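Local coordinates for protein probable mannosyltransferase KTR4 (Saccharomyces cerevisiae, PDB 5A07) that is a probable mannosyltransferase of the GT-A clan of glycosyltransferases that holds guanosine-5'-diphosphate and a manganese ion in its pocket, at residues E332-E335 / K336-Y340; P356-S359 / L360-L364; S410-D413 / N414-C417; I157-K160 / D161-V164. All blocks are in the same frame, centred on the assembly; numbering follows the deposited sequence.

Contact 1 (E332-E335 / K336-Y340); sequences EPYE and KYMQY
K336 N bonds back to E332 O at 2.9 Å and Q339 N to E335 O at 3.0 Å, with Y337 N to P333 O and M338 N to Y334 O between them, which is the i to i+4 pattern of the first turns of the alpha-helix 332-344. On this frame Y334 and M338, one turn apart, form a Met-aromatic contact. The methionine chain is bent at chi2 (-51°) and chi3 (99°), and this brings its terminal methyl over one face of the tyrosine ring, CE standing 3.8 Å from the centroid of the Y334 ring and shifted toward the rim. The sulfur approaches obliquely, with SD 4.2 Å from that same Y334 centroid, while CG of M338 comes to 3.3 Å from CE2 of Y334. The methyl therefore makes a CH-pi contact. Beyond the ring, the Y334 hydroxyl is hydrogen-bonded to the carbonyl of S213. E332 and K336 meet through their aliphatic parts, CG of E332 to CG of K336 at 3.7 Å; their charged ends stay apart, OE2 of E332 being 5.3 Å from NZ of K336. E335 turns its OE1 to the hydroxyl of Y217. The Y337 hydroxyl bonds to T276 on helix 272-282, which K336, Y337 and Y340 all touch, whereas Y334, Y337 and M338 rest on helix 354-365.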
loop_
_atom_site.group_PDB
_atom_site.type_symbol
_atom_site.label_atom_id
_atom_site.label_comp_id
_atom_site.label_asym_id
_atom_site.label_seq_id
_atom_site.Cartn_x
_atom_site.Cartn_y
_atom_site.Cartn_z
ATOM N N GLU B 332 12.966 -3.565 -13.831
ATOM C CA GLU B 332 12.685 -4.753 -14.644
ATOM C C GLU B 332 11.913 -5.789 -13.901
ATOM O O GLU B 332 10.919 -6.308 -14.402
ATOM C CB GLU B 332 14.000 -5.344 -15.204
ATOM C CG GLU B 332 13.719 -6.618 -16.001
ATOM C CD GLU B 332 15.009 -7.353 -16.405
ATOM O OE1 GLU B 332 16.051 -6.725 -16.563
ATOM O OE2 GLU B 332 14.971 -8.596 -16.495
ATOM N N PRO B 333 12.258 -6.075 -12.627
ATOM C CA PRO B 333 11.502 -7.119 -11.975
ATOM C C PRO B 333 10.010 -6.812 -11.815
ATOM O O PRO B 333 9.136 -7.683 -12.019
ATOM C CB PRO B 333 12.174 -7.244 -10.609
ATOM C CG PRO B 333 13.490 -6.608 -10.741
ATOM C CD PRO B 333 13.371 -5.587 -11.809
ATOM N N TYR B 334 9.708 -5.564 -11.451
ATOM C CA TYR B 334 8.291 -5.163 -11.245
ATOM C C TYR B 334 7.560 -5.218 -12.579
ATOM O O TYR B 334 6.480 -5.800 -12.687
ATOM C CB TYR B 334 8.167 -3.751 -10.651
ATOM C CG TYR B 334 6.769 -3.502 -10.175
ATOM C CD1 TYR B 334 6.389 -3.864 -8.895
ATOM C CD2 TYR B 334 5.799 -2.930 -11.004
ATOM C CE1 TYR B 334 5.076 -3.659 -8.436
ATOM C CE2 TYR B 334 4.507 -2.736 -10.569
ATOM C CZ TYR B 334 4.126 -3.116 -9.298
ATOM O OH TYR B 334 2.842 -2.921 -8.851
ATOM N N GLU B 335 8.135 -4.614 -13.599
ATOM C CA GLU B 335 7.455 -4.590 -14.924
ATOM C C GLU B 335 7.244 -5.978 -15.533
ATOM O O GLU B 335 6.171 -6.298 -16.079
ATOM C CB GLU B 335 8.240 -3.731 -15.875
ATOM C CG GLU B 335 8.378 -2.268 -15.432
ATOM C CD GLU B 335 7.130 -1.452 -15.731
ATOM O OE1 GLU B 335 5.994 -1.926 -15.437
ATOM O OE2 GLU B 335 7.301 -0.328 -16.280
ATOM N N LYS B 336 8.231 -6.864 -15.353
ATOM C CA LYS B 336 8.091 -8.244 -15.844
ATOM C C LYS B 336 7.047 -8.995 -15.081
ATOM O O LYS B 336 6.229 -9.799 -15.645
ATOM C CB LYS B 336 9.427 -8.955 -15.728
ATOM C CG LYS B 336 10.487 -8.348 -16.617
ATOM C CD LYS B 336 10.306 -8.812 -18.061
ATOM C CE LYS B 336 11.603 -8.497 -18.827
ATOM N NZ LYS B 336 11.330 -8.403 -20.278
ATOM N N TYR B 337 7.020 -8.746 -13.767
ATOM C CA TYR B 337 5.997 -9.402 -12.983
ATOM C C TYR B 337 4.636 -8.932 -13.441
ATOM O O TYR B 337 3.676 -9.720 -13.520
ATOM C CB TYR B 337 6.278 -9.122 -11.465
ATOM C CG TYR B 337 5.305 -9.649 -10.492
ATOM C CD1 TYR B 337 4.934 -10.966 -10.496
ATOM C CD2 TYR B 337 4.822 -8.834 -9.436
ATOM C CE1 TYR B 337 4.063 -11.464 -9.536
ATOM C CE2 TYR B 337 3.924 -9.310 -8.498
ATOM C CZ TYR B 337 3.584 -10.632 -8.518
ATOM O OH TYR B 337 2.702 -11.096 -7.604
ATOM N N MET B 338 4.496 -7.613 -13.641
ATOM C CA MET B 338 3.175 -7.095 -14.082
ATOM C C MET B 338 2.722 -7.755 -15.430
ATOM O O MET B 338 1.564 -8.174 -15.583
ATOM C CB MET B 338 3.216 -5.548 -14.257
ATOM C CG MET B 338 3.394 -4.739 -12.973
ATOM S SD MET B 338 2.222 -5.207 -11.678
ATOM C CE MET B 338 3.260 -6.267 -10.697
ATOM N N GLN B 339 3.622 -7.801 -16.382
ATOM C CA GLN B 339 3.355 -8.527 -17.655
ATOM C C GLN B 339 2.897 -9.979 -17.477
ATOM O O GLN B 339 1.860 -10.415 -18.045
ATOM C CB GLN B 339 4.561 -8.471 -18.583
ATOM C CG GLN B 339 4.191 -8.869 -20.033
ATOM C CD GLN B 339 2.767 -8.385 -20.527
ATOM O OE1 GLN B 339 2.478 -7.173 -20.585
ATOM N NE2 GLN B 339 1.866 -9.354 -20.850
ATOM N N TYR B 340 3.558 -10.679 -16.575
ATOM C CA TYR B 340 3.186 -12.043 -16.251
ATOM C C TYR B 340 1.783 -12.119 -15.695
ATOM O O TYR B 340 0.926 -12.951 -16.124
ATOM C CB TYR B 340 4.209 -12.636 -15.244
ATOM C CG TYR B 340 4.103 -14.139 -15.067
ATOM C CD1 TYR B 340 4.834 -15.022 -15.865
ATOM C CD2 TYR B 340 3.288 -14.668 -14.092
ATOM C CE1 TYR B 340 4.746 -16.383 -15.672
ATOM C CE2 TYR B 340 3.167 -16.042 -13.920
ATOM C CZ TYR B 340 3.908 -16.890 -14.715
ATOM O OH TYR B 340 3.804 -18.237 -14.543
#

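Contact 2 (P356-S359 / L360-L364); sequences PVRS and LALAL
R358 and L362 are brought side by side by their first torsions: chi1 of 178° sets CG of R358 opposite its own backbone N, and chi1 of -76° sets CG of L362 opposite its own carbonyl carbon. Both side chains run the same way from the buried helix 354-365 of this GT-A glycosyltransferase fold, and CG of R358 meets CD1 of L362 at 3.8 Å. Carbon alone touches carbon here, because bends at chi2 and chi3 carry the rest of the arginine away from the leucine. There NH2 forms a salt bridge with E322 of strand 322-325 and NH1 a hydrogen bond with the carbonyl of Y212, so the buried guanidinium is compensated from outside the helix; the charge of E322 would be expected to stabilise its protonated state. The backbone supplies the regular i to i+4 series. L360 N lies 2.9 Å from P356 O, L362 N is 2.9 Å from R358 O, and A363 N is 2.9 Å from S359 O. The bond between A361 N and V357 O is longer, at 3.3 Å, though nearly straight (167° at the hydrogen). L360 leans over the preceding turn and packs outward on L272, W273 and L296. S359 is buried, and its OG is gripped twice: it donates to the A355 carbonyl and accepts from the backbone N of F317.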
loop_
_atom_site.group_PDB
_atom_site.type_symbol
_atom_site.label_atom_id
_atom_site.label_comp_id
_atom_site.label_asym_id
_atom_site.label_seq_id
_atom_site.Cartn_x
_atom_site.Cartn_y
_atom_site.Cartn_z
ATOM N N PRO B 356 -2.322 -6.514 -2.757
ATOM C CA PRO B 356 -1.486 -7.737 -2.728
ATOM C C PRO B 356 -0.449 -7.833 -3.809
ATOM O O PRO B 356 0.648 -8.336 -3.596
ATOM C CB PRO B 356 -2.524 -8.896 -2.767
ATOM C CG PRO B 356 -3.783 -8.254 -3.334
ATOM C CD PRO B 356 -3.758 -6.824 -2.868
ATOM N N VAL B 357 -0.778 -7.364 -5.002
ATOM C CA VAL B 357 0.160 -7.364 -6.099
ATOM C C VAL B 357 1.355 -6.503 -5.847
ATOM O O VAL B 357 2.515 -6.926 -6.029
ATOM C CB VAL B 357 -0.552 -6.946 -7.408
ATOM C CG1 VAL B 357 0.431 -6.675 -8.556
ATOM C CG2 VAL B 357 -1.583 -8.002 -7.788
ATOM N N ARG B 358 1.127 -5.248 -5.460
ATOM C CA ARG B 358 2.258 -4.361 -5.097
ATOM C C ARG B 358 3.095 -4.977 -3.966
ATOM O O ARG B 358 4.342 -4.908 -3.991
ATOM C CB ARG B 358 1.698 -2.983 -4.625
ATOM C CG ARG B 358 2.742 -1.992 -4.178
ATOM C CD ARG B 358 3.000 -0.969 -5.236
ATOM N NE ARG B 358 1.867 -0.043 -5.372
ATOM C CZ ARG B 358 1.130 0.100 -6.470
ATOM N NH1 ARG B 358 1.414 -0.608 -7.590
ATOM N NH2 ARG B 358 0.152 0.990 -6.477
ATOM N N SER B 359 2.405 -5.552 -2.989
ATOM C CA SER B 359 3.030 -6.056 -1.748
ATOM C C SER B 359 3.887 -7.314 -2.029
ATOM O O SER B 359 4.987 -7.425 -1.505
ATOM C CB SER B 359 1.982 -6.399 -0.690
ATOM O OG SER B 359 1.259 -5.240 -0.317
ATOM N N LEU B 360 3.424 -8.170 -2.930
ATOM C CA LEU B 360 4.240 -9.362 -3.319
ATOM C C LEU B 360 5.512 -8.972 -4.013
ATOM O O LEU B 360 6.597 -9.456 -3.706
ATOM C CB LEU B 360 3.423 -10.330 -4.218
ATOM C CG LEU B 360 2.390 -11.071 -3.452
ATOM C CD1 LEU B 360 1.367 -11.717 -4.390
ATOM C CD2 LEU B 360 3.001 -12.171 -2.616
ATOM N N ALA B 361 5.399 -7.995 -4.912
ATOM C CA ALA B 361 6.552 -7.488 -5.596
ATOM C C ALA B 361 7.550 -6.847 -4.630
ATOM O O ALA B 361 8.766 -7.070 -4.747
ATOM C CB ALA B 361 6.181 -6.501 -6.655
ATOM N N LEU B 362 7.051 -5.995 -3.740
ATOM C CA LEU B 362 7.946 -5.360 -2.778
ATOM C C LEU B 362 8.644 -6.427 -1.873
ATOM O O LEU B 362 9.789 -6.327 -1.549
ATOM C CB LEU B 362 7.145 -4.370 -1.934
ATOM C CG LEU B 362 6.793 -3.070 -2.614
ATOM C CD1 LEU B 362 5.676 -2.406 -1.788
ATOM C CD2 LEU B 362 8.001 -2.153 -2.701
ATOM N N ALA B 363 7.898 -7.405 -1.416
ATOM C CA ALA B 363 8.440 -8.366 -0.467
ATOM C C ALA B 363 9.466 -9.323 -1.152
ATOM O O ALA B 363 10.430 -9.757 -0.521
ATOM C CB ALA B 363 7.305 -9.170 0.121
ATOM N N LEU B 364 9.229 -9.645 -2.423
ATOM C CA LEU B 364 10.068 -10.621 -3.137
ATOM C C LEU B 364 11.260 -9.962 -3.796
ATOM O O LEU B 364 12.368 -10.562 -3.815
ATOM C CB LEU B 364 9.252 -11.358 -4.198
ATOM C CG LEU B 364 8.220 -12.262 -3.558
ATOM C CD1 LEU B 364 7.249 -12.716 -4.604
ATOM C CD2 LEU B 364 8.835 -13.452 -2.868
#

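Contact 3 (S410-D413 / N414-C417); sequences SDLD and NQNC
Q415 N donates to L412 O at 2.9 Å and N416 N to D413 O at 3.2 Å, two successive i to i+3 bonds. In the first of them the donor stands 56° out of the carbonyl plane, and the second is similar, as expected where a chain winds as tightly as a 3-10 helix. The side chain of N414 folds back over the preceding turn: its chi1 of 73° tucks CG between its own backbone N and carbonyl carbon, leaving OD1 3.3 Å from D411 O. Both of these oxygens are acceptors, and a water resolves the conflict by donating to each, at 2.6 Å from D411 O and 2.8 Å from N414 OD1. A second water donates to D411 O and accepts from N414 N at 3.0 Å, so the D411 carbonyl is held twice through solvent. N414 OD1 also receives NE2 of Q415 at 2.9 Å; this donor lies above the plane of the asparagine amide, while OD1 is close to the amide plane of the glutamine. Farther out, D413 makes a salt bridge with K73 of helix 65-80, and Q301 binds the carbonyls of N414 and N416. OD1 of N416 accepts from Q418 N in the next helix. The whole is a short, water-bridged 3-10 segment at the surface, leading to C417, the N-cap residue of helix 418-425, whose sulfur is tied to C315 by a disulfide.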
loop_
_atom_site.group_PDB
_atom_site.type_symbol
_atom_site.label_atom_id
_atom_site.label_comp_id
_atom_site.label_asym_id
_atom_site.label_seq_id
_atom_site.Cartn_x
_atom_site.Cartn_y
_atom_site.Cartn_z
ATOM N N SER B 410 -13.962 -5.248 17.064
ATOM C CA SER B 410 -12.931 -6.177 17.518
ATOM C C SER B 410 -12.926 -7.466 16.700
ATOM O O SER B 410 -11.874 -8.115 16.619
ATOM C CB SER B 410 -13.087 -6.484 19.015
ATOM O OG SER B 410 -14.221 -7.294 19.114
ATOM N N ASP B 411 -14.020 -7.839 16.034
ATOM C CA ASP B 411 -13.986 -8.961 15.125
ATOM C C ASP B 411 -12.997 -8.800 13.997
ATOM O O ASP B 411 -12.573 -9.766 13.414
ATOM C CB ASP B 411 -15.317 -9.252 14.469
ATOM C CG ASP B 411 -16.327 -9.928 15.442
ATOM O OD1 ASP B 411 -16.011 -10.114 16.640
ATOM O OD2 ASP B 411 -17.463 -10.252 15.003
ATOM N N LEU B 412 -12.703 -7.578 13.593
ATOM C CA LEU B 412 -11.734 -7.341 12.518
ATOM C C LEU B 412 -10.295 -7.282 13.059
ATOM O O LEU B 412 -9.368 -7.056 12.249
ATOM C CB LEU B 412 -12.053 -6.015 11.782
ATOM C CG LEU B 412 -13.453 -5.903 11.167
ATOM C CD1 LEU B 412 -13.580 -4.525 10.530
ATOM C CD2 LEU B 412 -13.712 -7.049 10.172
ATOM N N ASP B 413 -10.071 -7.456 14.369
ATOM C CA ASP B 413 -8.668 -7.422 14.897
ATOM C C ASP B 413 -7.798 -8.441 14.229
ATOM O O ASP B 413 -6.589 -8.185 13.998
ATOM C CB ASP B 413 -8.579 -7.615 16.408
ATOM C CG ASP B 413 -9.031 -6.370 17.182
ATOM O OD1 ASP B 413 -8.832 -5.245 16.670
ATOM O OD2 ASP B 413 -9.502 -6.551 18.322
ATOM N N ASN B 414 -8.366 -9.577 13.851
ATOM C CA ASN B 414 -7.553 -10.571 13.144
ATOM C C ASN B 414 -7.208 -10.277 11.679
ATOM O O ASN B 414 -6.499 -11.068 11.044
ATOM C CB ASN B 414 -8.174 -11.975 13.264
ATOM C CG ASN B 414 -9.411 -12.147 12.442
ATOM O OD1 ASN B 414 -10.034 -11.209 11.938
ATOM N ND2 ASN B 414 -9.827 -13.383 12.356
ATOM N N GLN B 415 -7.682 -9.153 11.144
ATOM C CA GLN B 415 -7.244 -8.670 9.860
ATOM C C GLN B 415 -5.932 -7.822 9.902
ATOM O O GLN B 415 -5.402 -7.510 8.897
ATOM C CB GLN B 415 -8.407 -7.876 9.194
ATOM C CG GLN B 415 -9.694 -8.689 9.015
ATOM C CD GLN B 415 -9.460 -9.982 8.314
ATOM O OE1 GLN B 415 -9.055 -10.008 7.191
ATOM N NE2 GLN B 415 -9.709 -11.103 9.013
ATOM N N ASN B 416 -5.431 -7.518 11.080
ATOM C CA ASN B 416 -4.189 -6.759 11.265
ATOM C C ASN B 416 -2.982 -7.710 11.095
ATOM O O ASN B 416 -2.909 -8.726 11.789
ATOM C CB ASN B 416 -4.171 -6.165 12.654
ATOM C CG ASN B 416 -3.147 -5.045 12.812
ATOM O OD1 ASN B 416 -2.340 -4.768 11.916
ATOM N ND2 ASN B 416 -3.167 -4.437 13.954
ATOM N N CYS B 417 -2.105 -7.368 10.150
ATOM C CA CYS B 417 -0.860 -8.099 9.947
ATOM C C CYS B 417 0.344 -7.356 10.465
ATOM O O CYS B 417 1.470 -7.795 10.301
ATOM C CB CYS B 417 -0.720 -8.484 8.482
ATOM S SG CYS B 417 0.555 -9.769 8.300
HETATM O O HOH W 1 -10.622 -10.933 15.208
HETATM O O HOH W 2 -12.564 -10.700 10.978
#

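Contact 4 (I157-K160 / D161-V164); sequences ILPK and DRVV
P159 sets the CG-CD edge of its ring over one face of the R162 guanidinium, at the NH2 end, CG of the proline coming to 3.6 Å from NH2 of the arginine, with CD a little farther off. The two side chains run alongside each other in the same direction. Bends at chi2 (72°) and chi3 (70°) fold the arginine back into this position, and its NH2 also forms a salt bridge with E127 of helix 116-131, so the same nitrogen meets both the proline edge and a carboxylate. Nearer the backbone, CG of R162 is 4.1 Å from CD1 of L158, whose chain crosses it at about a right angle. The same CD1 of L158 packs against CG1 of V164 at 3.6 Å. L158 is buried, packing also on I123 and Y138, while P159, K160 and D161 are exposed. OD1 of D161 comes back to 3.2 Å from CB of P159. The turn itself is closed by R162 N donating to P159 O at 3.1 Å, the donor 59° out of the carbonyl plane. This is a type I beta turn, P159 to R162, in the connection between helix 148-156 and strand 164-168, the second half of a beta-alpha-beta crossover that starts from the parallel strand 138-142.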
loop_
_atom_site.group_PDB
_atom_site.type_symbol
_atom_site.label_atom_id
_atom_site.label_comp_id
_atom_site.label_asym_id
_atom_site.label_seq_id
_atom_site.Cartn_x
_atom_site.Cartn_y
_atom_site.Cartn_z
ATOM N N ILE B 157 -10.346 25.235 -3.188
ATOM C CA ILE B 157 -10.045 24.869 -1.807
ATOM C C ILE B 157 -8.557 24.788 -1.508
ATOM O O ILE B 157 -8.176 24.449 -0.406
ATOM C CB ILE B 157 -10.862 23.624 -1.365
ATOM C CG1 ILE B 157 -10.659 22.436 -2.314
ATOM C CG2 ILE B 157 -12.322 23.980 -1.350
ATOM C CD1 ILE B 157 -9.454 21.630 -1.962
ATOM N N LEU B 158 -7.712 25.129 -2.484
ATOM C CA LEU B 158 -6.276 25.108 -2.344
ATOM C C LEU B 158 -5.712 26.485 -2.446
ATOM O O LEU B 158 -6.306 27.317 -3.089
ATOM C CB LEU B 158 -5.665 24.246 -3.459
ATOM C CG LEU B 158 -5.740 22.714 -3.243
ATOM C CD1 LEU B 158 -5.340 21.970 -4.523
ATOM C CD2 LEU B 158 -4.872 22.274 -2.078
ATOM N N PRO B 159 -4.526 26.726 -1.889
ATOM C CA PRO B 159 -3.928 28.031 -2.128
ATOM C C PRO B 159 -3.705 28.303 -3.591
ATOM O O PRO B 159 -3.556 27.381 -4.437
ATOM C CB PRO B 159 -2.596 27.955 -1.428
ATOM C CG PRO B 159 -2.798 26.918 -0.392
ATOM C CD PRO B 159 -3.735 25.907 -0.975
ATOM N N LYS B 160 -3.687 29.591 -3.922
ATOM C CA LYS B 160 -3.562 29.993 -5.328
ATOM C C LYS B 160 -2.244 29.502 -5.957
ATOM O O LYS B 160 -2.171 29.206 -7.135
ATOM C CB LYS B 160 -3.733 31.532 -5.368
ATOM C CG LYS B 160 -2.926 32.339 -6.344
ATOM C CD LYS B 160 -2.882 33.813 -5.897
ATOM C CE LYS B 160 -1.998 34.598 -6.834
ATOM N NZ LYS B 160 -2.700 34.651 -8.137
ATOM N N ASP B 161 -1.188 29.410 -5.184
ATOM C CA ASP B 161 0.100 28.949 -5.775
ATOM C C ASP B 161 0.255 27.396 -5.881
ATOM O O ASP B 161 1.264 26.914 -6.339
ATOM C CB ASP B 161 1.298 29.511 -4.956
ATOM C CG ASP B 161 1.202 29.201 -3.436
ATOM O OD1 ASP B 161 0.074 28.970 -2.925
ATOM O OD2 ASP B 161 2.243 29.216 -2.738
ATOM N N ARG B 162 -0.699 26.616 -5.389
ATOM C CA ARG B 162 -0.550 25.193 -5.435
ATOM C C ARG B 162 -0.757 24.743 -6.870
ATOM O O ARG B 162 -1.756 25.033 -7.508
ATOM C CB ARG B 162 -1.581 24.497 -4.554
ATOM C CG ARG B 162 -1.330 22.995 -4.354
ATOM C CD ARG B 162 -0.123 22.729 -3.440
ATOM N NE ARG B 162 -0.331 23.065 -2.042
ATOM C CZ ARG B 162 0.171 24.145 -1.419
ATOM N NH1 ARG B 162 0.970 24.999 -2.066
ATOM N NH2 ARG B 162 -0.190 24.425 -0.197
ATOM N N VAL B 163 0.179 23.963 -7.354
ATOM C CA VAL B 163 0.050 23.375 -8.732
ATOM C C VAL B 163 -0.839 22.154 -8.724
ATOM O O VAL B 163 -0.670 21.256 -7.838
ATOM C CB VAL B 163 1.441 23.033 -9.238
ATOM C CG1 VAL B 163 1.373 22.282 -10.574
ATOM C CG2 VAL B 163 2.217 24.323 -9.326
ATOM N N VAL B 164 -1.857 22.147 -9.615
ATOM C CA VAL B 164 -2.725 21.043 -9.839
ATOM C C VAL B 164 -2.722 20.631 -11.325
ATOM O O VAL B 164 -2.771 21.499 -12.174
ATOM C CB VAL B 164 -4.137 21.304 -9.355
ATOM C CG1 VAL B 164 -4.115 21.620 -7.848
ATOM C CG2 VAL B 164 -4.724 22.519 -10.068
#

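Contacts 1 and 2 lie on helices packed against each other: their centres are 11 Å apart, and helices 332-344 and 354-365 touch directly. Y334 OH lies 3.0 Å from R358 NH1, a probable hydrogen bond, and CE of M338 packs on CG1 of V357 at 3.6 Å. Contact 2 reaches nearest the ligand, the side chain of P356 being about 10 Å from guanosine-5'-diphosphate and that of R358 about 13 Å from the manganese ion. Contact 3 comes within about 13 Å of the nucleotide through L412, yet stays about 10 Å from contact 2 at the nearest atoms. Contact 4 stands apart, its centre 34 to 39 Å from the others.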